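Local coordinates for protein pyruvate kinase (Pseudomonas aeruginosa, PDB 6QXL) that probably catalyses the last step of glycolysis, the transfer of phosphate from phosphoenolpyruvate to ADP that yields pyruvate and ATP, at residues 77-82 and 152-157; 131-136 and 148-153. All blocks are in the same frame, centred on the assembly; numbering follows the deposited sequence.

Overall arrangement
Both interactions lie in the small β-barrel lid (B domain) that pyruvate kinases insert after the third strand of the TIM barrel, and their centres are 14 Å apart. They share G152 and P153: interaction 2 follows the chain as it turns out of strand 143-148 into strand 152-155, and interaction 1 takes up the end of that strand. L154 bridges them inside the lid, its CD2 packing 4.1 Å from M134 CE and its CD1 4.1 Å from V132 CG2. Interaction 2 is related to the active site through R131, whose side chain is about 10 Å from the bound malonate and about 11 Å from the magnesium ion, too far for direct contact.

Interaction 1: residues 77-82 and 152-157; sequences AKFANK and GPLSDH
K78 and F79 meet D156 and H157 where two loops of the lid domain's β-barrel run side by side, just beyond strand 152-155. The side chain of K78 is the clearest to follow. Its CB lies 3.3 Å from D156 OD2, and CG, set anti to the carbonyl carbon (chi1 -55°), stays close to the same oxygen while already nearing H157 NE2. Beyond CG the chain is extended and crosses the imidazole obliquely: CD is 3.8 Å from D156 OD2 and a little farther from H157 NE2, and CE comes within 3.3 Å of H157 NE2. The tip is not a salt bridge: K78 NZ remains 5.5 Å from D156 OD2, so its charge can favour the carboxylate only at a distance. A long lysine suits this solvent-exposed position, since its methylenes cover the carboxylate and imidazole while the ammonium reaches past both.

D156 binds backbone with its other oxygen. F79 N donates to D156 OD1 at 2.9 Å, approaching from well above the carboxylate plane. An aspartate fits because its short side chain, just after the end of the strand, reaches the amide of the neighbouring loop. H157 N adds a weak bond to A77 O. F79 is buried, which suits its large apolar ring: its CZ packs 4.2 Å from L154 CB, and both side chains rest on I84 of strand 83-86. The phenyl and carboxylate planes are only 20° apart, with D156 OD1 at the ring's edge, 3.7 Å from F79 CD1.

Interaction 2: residues 131-136 and 148-153; sequences RVVMVV and VLIGGP
V133 and I150 form an antiparallel hydrogen-bonded pair at a classic β bulge, where L149 and I150 both face V133 and the register shifts by one between V133 and M134. V133 O is gripped twice, by L149 N at 2.8 Å and by I150 N at 3.1 Å. Both donors reach the carbonyl from the same face of its plane, tilted from it by similar amounts. In return V133 N bonds to I150 O.

The side chains of the pair lie side by side and point the same way, with V133 CG2 3.8 Å from I150 CD1. I150 CG2, anti to the backbone N, meets R131 O at 3.6 Å. β-Branched valine and isoleucine favour extended backbone angles, and their methyls pack beside one another here. L149, one of the two bulge residues, lies across V135, where its CD2 packs 3.9 Å from V135 CG1. On the other face M134 SD touches V148 CG2 at 4.2 Å, and L86 of strand 83-86 contacts both of these side chains. V132 CG2, anti to the carbonyl carbon, reaches 3.6 Å to P153 O and passes close to G152 CA. Glycine suits that place, for a β-carbon there would press on V132 CG2, and the positive phi of 150° would also jam it against the preceding carbonyl.

Further out, M134 also touches F92, F94 and L127, while I150 packs on M293 of the second subunit. The bulge lies where the chain turns the corner from strand 143-148 toward strand 152-155, an arrangement in keeping with the β-barrel of the pyruvate kinase B domain.

Interaction 1: residues 77-82 and 152-157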
ATOM      1  N   ALA A  77      28.818  21.407 -43.545  1.00 40.78           N
ATOM      2  CA  ALA A  77      30.056  22.141 -43.853  1.00 41.82           C
ATOM      3  C   ALA A  77      29.863  23.676 -43.752  1.00 39.89           C
ATOM      4  O   ALA A  77      28.888  24.140 -43.173  1.00 41.37           O
ATOM      5  CB  ALA A  77      30.585  21.717 -45.218  1.00 41.35           C
ATOM      6  N   LYS A  78      30.773  24.454 -44.316  1.00 43.62           N
ATOM      7  CA  LYS A  78      30.671  25.915 -44.273  1.00 44.52           C
ATOM      8  C   LYS A  78      29.894  26.487 -45.455  1.00 42.31           C
ATOM      9  O   LYS A  78      29.753  25.858 -46.500  1.00 43.83           O
ATOM     10  CB  LYS A  78      32.072  26.555 -44.201  1.00 45.18           C
ATOM     11  CG  LYS A  78      32.918  26.058 -43.074  1.00 48.32           C
ATOM     12  CD  LYS A  78      34.267  26.700 -43.073  1.00 58.29           C
ATOM     13  CE  LYS A  78      34.980  26.447 -41.803  1.00 74.52           C
ATOM     14  NZ  LYS A  78      36.438  26.753 -41.909  1.00 79.74           N
ATOM     15  N   PHE A  79      29.504  27.741 -45.304  1.00 42.73           N
ATOM     16  CA  PHE A  79      28.807  28.531 -46.305  1.00 39.50           C
ATOM     17  C   PHE A  79      29.732  29.633 -46.785  1.00 40.18           C
ATOM     18  O   PHE A  79      30.654  29.976 -46.102  1.00 41.35           O
ATOM     19  CB  PHE A  79      27.589  29.173 -45.727  1.00 37.25           C
ATOM     20  CG  PHE A  79      26.440  28.258 -45.542  1.00 37.15           C
ATOM     21  CD1 PHE A  79      26.273  27.579 -44.371  1.00 35.85           C
ATOM     22  CD2 PHE A  79      25.503  28.128 -46.507  1.00 39.03           C
ATOM     23  CE1 PHE A  79      25.209  26.763 -44.185  1.00 36.32           C
ATOM     24  CE2 PHE A  79      24.425  27.317 -46.325  1.00 39.42           C
ATOM     25  CZ  PHE A  79      24.278  26.629 -45.166  1.00 38.92           C
ATOM     26  N   ALA A  80      29.527  30.137 -47.992  1.00 40.20           N
ATOM     27  CA  ALA A  80      30.381  31.183 -48.556  1.00 41.84           C
ATOM     28  C   ALA A  80      30.347  32.501 -47.820  1.00 44.21           C
ATOM     29  O   ALA A  80      31.350  33.113 -47.582  1.00 39.74           O
ATOM     30  CB  ALA A  80      30.048  31.396 -50.003  1.00 40.70           C
ATOM     31  N   ASN A  81      29.153  32.912 -47.478  1.00 49.55           N
ATOM     32  CA  ASN A  81      28.870  34.091 -46.697  1.00 54.16           C
ATOM     33  C   ASN A  81      28.403  33.336 -45.515  1.00 56.08           C
ATOM     34  O   ASN A  81      27.357  32.780 -45.583  1.00 57.80           O
ATOM     35  CB  ASN A  81      27.728  34.853 -47.307  1.00 60.80           C
ATOM     36  CG  ASN A  81      27.969  35.175 -48.747  1.00 62.37           C
ATOM     37  OD1 ASN A  81      29.016  35.654 -49.100  1.00 58.17           O
ATOM     38  ND2 ASN A  81      27.006  34.893 -49.585  1.00 64.45           N
ATOM     39  N   LYS A  82      28.899  33.564 -44.337  1.00 60.41           N
ATOM     40  CA  LYS A  82      28.684  32.603 -43.259  1.00 55.39           C
ATOM     41  C   LYS A  82      27.321  32.059 -42.857  1.00 47.66           C
ATOM     42  O   LYS A  82      27.262  31.104 -42.165  1.00 50.02           O
ATOM     43  CB  LYS A  82      29.403  33.112 -42.036  1.00 56.67           C
ATOM     44  CG  LYS A  82      30.617  33.923 -42.372  1.00 69.59           C
ATOM     45  CD  LYS A  82      31.343  34.382 -41.129  1.00 74.07           C
ATOM     46  CE  LYS A  82      32.826  34.066 -41.213  1.00 80.85           C
ATOM     47  NZ  LYS A  82      33.348  33.598 -39.898  1.00 90.23           N
ATOM     48  N   GLY A 152      14.172  29.096 -40.987  1.00 46.08           N
ATOM     49  CA  GLY A 152      15.056  29.706 -40.022  1.00 44.48           C
ATOM     50  C   GLY A 152      16.440  29.899 -40.591  1.00 42.27           C
ATOM     51  O   GLY A 152      16.666  29.659 -41.768  1.00 47.35           O
ATOM     52  N   PRO A 153      17.385  30.329 -39.775  1.00 42.95           N
ATOM     53  CA  PRO A 153      18.749  30.484 -40.244  1.00 43.83           C
ATOM     54  C   PRO A 153      19.555  29.198 -40.218  1.00 43.43           C
ATOM     55  O   PRO A 153      19.248  28.293 -39.456  1.00 45.53           O
ATOM     56  CB  PRO A 153      19.331  31.522 -39.258  1.00 45.02           C
ATOM     57  CG  PRO A 153      18.611  31.232 -37.993  1.00 44.06           C
ATOM     58  CD  PRO A 153      17.207  30.812 -38.386  1.00 45.72           C
ATOM     59  N   LEU A 154      20.599  29.150 -41.032  1.00 39.86           N
ATOM     60  CA  LEU A 154      21.546  28.045 -41.047  1.00 38.12           C
ATOM     61  C   LEU A 154      22.933  28.649 -41.164  1.00 36.35           C
ATOM     62  O   LEU A 154      23.134  29.583 -41.927  1.00 40.74           O
ATOM     63  CB  LEU A 154      21.262  27.127 -42.238  1.00 42.46           C
ATOM     64  CG  LEU A 154      21.245  25.601 -42.026  1.00 47.96           C
ATOM     65  CD1 LEU A 154      20.355  25.191 -40.864  1.00 52.02           C
ATOM     66  CD2 LEU A 154      20.720  24.866 -43.245  1.00 46.84           C
ATOM     67  N   SER A 155      23.897  28.086 -40.465  1.00 36.83           N
ATOM     68  CA  SER A 155      25.250  28.616 -40.487  1.00 39.42           C
ATOM     69  C   SER A 155      26.274  27.468 -40.424  1.00 39.43           C
ATOM     70  O   SER A 155      25.903  26.304 -40.253  1.00 39.84           O
ATOM     71  CB  SER A 155      25.421  29.591 -39.319  1.00 40.62           C
ATOM     72  OG  SER A 155      25.420  28.893 -38.075  1.00 45.36           O
ATOM     73  N   ASP A 156      27.556  27.823 -40.526  1.00 37.65           N
ATOM     74  CA  ASP A 156      28.624  26.843 -40.637  1.00 39.37           C
ATOM     75  C   ASP A 156      28.553  25.824 -39.485  1.00 40.27           C
ATOM     76  O   ASP A 156      28.253  26.165 -38.347  1.00 39.55           O
ATOM     77  CB  ASP A 156      30.008  27.492 -40.635  1.00 39.77           C
ATOM     78  CG  ASP A 156      30.244  28.402 -41.843  1.00 44.37           C
ATOM     79  OD1 ASP A 156      29.287  28.715 -42.594  1.00 46.07           O
ATOM     80  OD2 ASP A 156      31.408  28.890 -42.008  1.00 44.86           O
ATOM     81  N   HIS A 157      28.786  24.566 -39.841  1.00 37.72           N
ATOM     82  CA  HIS A 157      28.941  23.467 -38.899  1.00 40.82           C
ATOM     83  C   HIS A 157      27.752  23.195 -37.985  1.00 39.87           C
ATOM     84  O   HIS A 157      27.928  22.589 -36.951  1.00 40.08           O
ATOM     85  CB  HIS A 157      30.207  23.675 -38.050  1.00 44.54           C
ATOM     86  CG  HIS A 157      31.464  23.796 -38.844  1.00 49.97           C
ATOM     87  ND1 HIS A 157      31.792  22.918 -39.865  1.00 57.13           N
ATOM     88  CD2 HIS A 157      32.436  24.740 -38.818  1.00 48.11           C
ATOM     89  CE1 HIS A 157      32.947  23.286 -40.396  1.00 55.59           C
ATOM     90  NE2 HIS A 157      33.348  24.392 -39.782  1.00 58.27           N
TER

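Interaction 2: residues 131-136 and 148-153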
ATOM      1  N   ARG A 131      15.711  23.535 -34.803  1.00 50.35           N
ATOM      2  CA  ARG A 131      15.260  24.881 -35.213  1.00 52.10           C
ATOM      3  C   ARG A 131      14.766  24.938 -36.656  1.00 51.16           C
ATOM      4  O   ARG A 131      13.821  25.641 -36.949  1.00 51.22           O
ATOM      5  CB  ARG A 131      16.381  25.911 -34.979  1.00 57.72           C
ATOM      6  CG  ARG A 131      16.380  26.392 -33.554  1.00 62.90           C
ATOM      7  CD  ARG A 131      17.747  26.831 -32.989  1.00 72.36           C
ATOM      8  NE  ARG A 131      17.626  27.142 -31.560  1.00 79.22           N
ATOM      9  CZ  ARG A 131      18.333  26.591 -30.542  1.00 85.15           C
ATOM     10  NH1 ARG A 131      19.234  25.613 -30.768  1.00 94.79           N
ATOM     11  NH2 ARG A 131      18.029  26.962 -29.308  1.00 89.20           N
ATOM     12  N   VAL A 132      15.453  24.206 -37.531  1.00 52.77           N
ATOM     13  CA  VAL A 132      15.092  24.079 -38.938  1.00 49.54           C
ATOM     14  C   VAL A 132      14.751  22.622 -39.202  1.00 45.05           C
ATOM     15  O   VAL A 132      15.401  21.730 -38.686  1.00 48.45           O
ATOM     16  CB  VAL A 132      16.262  24.536 -39.831  1.00 48.95           C
ATOM     17  CG1 VAL A 132      16.003  24.198 -41.300  1.00 50.46           C
ATOM     18  CG2 VAL A 132      16.468  26.041 -39.683  1.00 54.44           C
ATOM     19  N   VAL A 133      13.714  22.391 -39.995  1.00 41.02           N
ATOM     20  CA  VAL A 133      13.266  21.035 -40.301  1.00 43.21           C
ATOM     21  C   VAL A 133      13.059  20.901 -41.807  1.00 44.20           C
ATOM     22  O   VAL A 133      12.472  21.786 -42.442  1.00 45.45           O
ATOM     23  CB  VAL A 133      11.944  20.679 -39.582  1.00 45.46           C
ATOM     24  CG1 VAL A 133      11.504  19.251 -39.919  1.00 47.80           C
ATOM     25  CG2 VAL A 133      12.090  20.860 -38.081  1.00 48.73           C
ATOM     26  N   MET A 134      13.536  19.789 -42.362  1.00 40.49           N
ATOM     27  CA  MET A 134      13.384  19.501 -43.776  1.00 40.67           C
ATOM     28  C   MET A 134      12.917  18.082 -43.987  1.00 39.79           C
ATOM     29  O   MET A 134      13.107  17.218 -43.119  1.00 38.77           O
ATOM     30  CB  MET A 134      14.716  19.691 -44.488  1.00 41.05           C
ATOM     31  CG  MET A 134      15.388  21.000 -44.140  1.00 43.31           C
ATOM     32  SD  MET A 134      16.605  21.338 -45.390  1.00 44.87           S
ATOM     33  CE  MET A 134      17.538  22.663 -44.598  1.00 54.59           C
ATOM     34  N   VAL A 135      12.304  17.850 -45.145  1.00 38.39           N
ATOM     35  CA  VAL A 135      11.914  16.511 -45.554  1.00 38.71           C
ATOM     36  C   VAL A 135      12.662  16.148 -46.845  1.00 36.53           C
ATOM     37  O   VAL A 135      12.808  16.983 -47.736  1.00 35.44           O
ATOM     38  CB  VAL A 135      10.384  16.389 -45.716  1.00 41.93           C
ATOM     39  CG1 VAL A 135       9.852  17.376 -46.762  1.00 41.78           C
ATOM     40  CG2 VAL A 135       9.991  14.943 -46.060  1.00 42.25           C
ATOM     41  N   VAL A 136      13.112  14.898 -46.928  1.00 33.71           N
ATOM     42  CA  VAL A 136      13.861  14.424 -48.082  1.00 33.23           C
ATOM     43  C   VAL A 136      12.879  14.110 -49.216  1.00 34.73           C
ATOM     44  O   VAL A 136      11.986  13.273 -49.064  1.00 36.72           O
ATOM     45  CB  VAL A 136      14.675  13.161 -47.732  1.00 38.38           C
ATOM     46  CG1 VAL A 136      15.396  12.599 -48.958  1.00 44.82           C
ATOM     47  CG2 VAL A 136      15.676  13.463 -46.629  1.00 37.39           C
ATOM     48  N   VAL A 148      12.058  22.521 -47.289  1.00 45.76           N
ATOM     49  CA  VAL A 148      12.028  23.064 -45.938  1.00 39.56           C
ATOM     50  C   VAL A 148      10.592  23.031 -45.401  1.00 38.68           C
ATOM     51  O   VAL A 148       9.654  23.527 -46.034  1.00 40.48           O
ATOM     52  CB  VAL A 148      12.575  24.507 -45.906  1.00 39.20           C
ATOM     53  CG1 VAL A 148      12.424  25.130 -44.512  1.00 41.18           C
ATOM     54  CG2 VAL A 148      14.029  24.533 -46.384  1.00 38.94           C
ATOM     55  N   LEU A 149      10.429  22.404 -44.239  1.00 40.45           N
ATOM     56  CA  LEU A 149       9.143  22.356 -43.534  1.00 38.77           C
ATOM     57  C   LEU A 149       9.038  23.502 -42.528  1.00 41.62           C
ATOM     58  O   LEU A 149       7.975  24.106 -42.382  1.00 44.99           O
ATOM     59  CB  LEU A 149       8.972  21.031 -42.812  1.00 39.60           C
ATOM     60  CG  LEU A 149       8.747  19.830 -43.749  1.00 42.40           C
ATOM     61  CD1 LEU A 149       8.443  18.580 -42.925  1.00 44.37           C
ATOM     62  CD2 LEU A 149       7.685  20.059 -44.863  1.00 43.08           C
ATOM     63  N   ILE A 150      10.130  23.769 -41.812  1.00 39.87           N
ATOM     64  CA  ILE A 150      10.191  24.852 -40.851  1.00 44.16           C
ATOM     65  C   ILE A 150      11.458  25.638 -41.128  1.00 42.74           C
ATOM     66  O   ILE A 150      12.562  25.095 -41.080  1.00 42.41           O
ATOM     67  CB  ILE A 150      10.189  24.318 -39.404  1.00 48.26           C
ATOM     68  CG1 ILE A 150       8.791  23.753 -39.071  1.00 48.28           C
ATOM     69  CG2 ILE A 150      10.590  25.408 -38.406  1.00 45.95           C
ATOM     70  CD1 ILE A 150       8.787  22.679 -38.003  1.00 55.15           C
ATOM     71  N   GLY A 151      11.277  26.921 -41.412  1.00 45.36           N
ATOM     72  CA  GLY A 151      12.366  27.780 -41.804  1.00 46.73           C
ATOM     73  C   GLY A 151      13.156  28.311 -40.646  1.00 48.00           C
ATOM     74  O   GLY A 151      12.845  28.065 -39.505  1.00 49.12           O
ATOM     75  N   GLY A 152      14.172  29.096 -40.987  1.00 46.08           N
ATOM     76  CA  GLY A 152      15.056  29.706 -40.022  1.00 44.48           C
ATOM     77  C   GLY A 152      16.440  29.899 -40.591  1.00 42.27           C
ATOM     78  O   GLY A 152      16.666  29.659 -41.768  1.00 47.35           O
ATOM     79  N   PRO A 153      17.385  30.329 -39.775  1.00 42.95           N
ATOM     80  CA  PRO A 153      18.749  30.484 -40.244  1.00 43.83           C
ATOM     81  C   PRO A 153      19.555  29.198 -40.218  1.00 43.43           C
ATOM     82  O   PRO A 153      19.248  28.293 -39.456  1.00 45.53           O
ATOM     83  CB  PRO A 153      19.331  31.522 -39.258  1.00 45.02           C
ATOM     84  CG  PRO A 153      18.611  31.232 -37.993  1.00 44.06           C
ATOM     85  CD  PRO A 153      17.207  30.812 -38.386  1.00 45.72           C
TER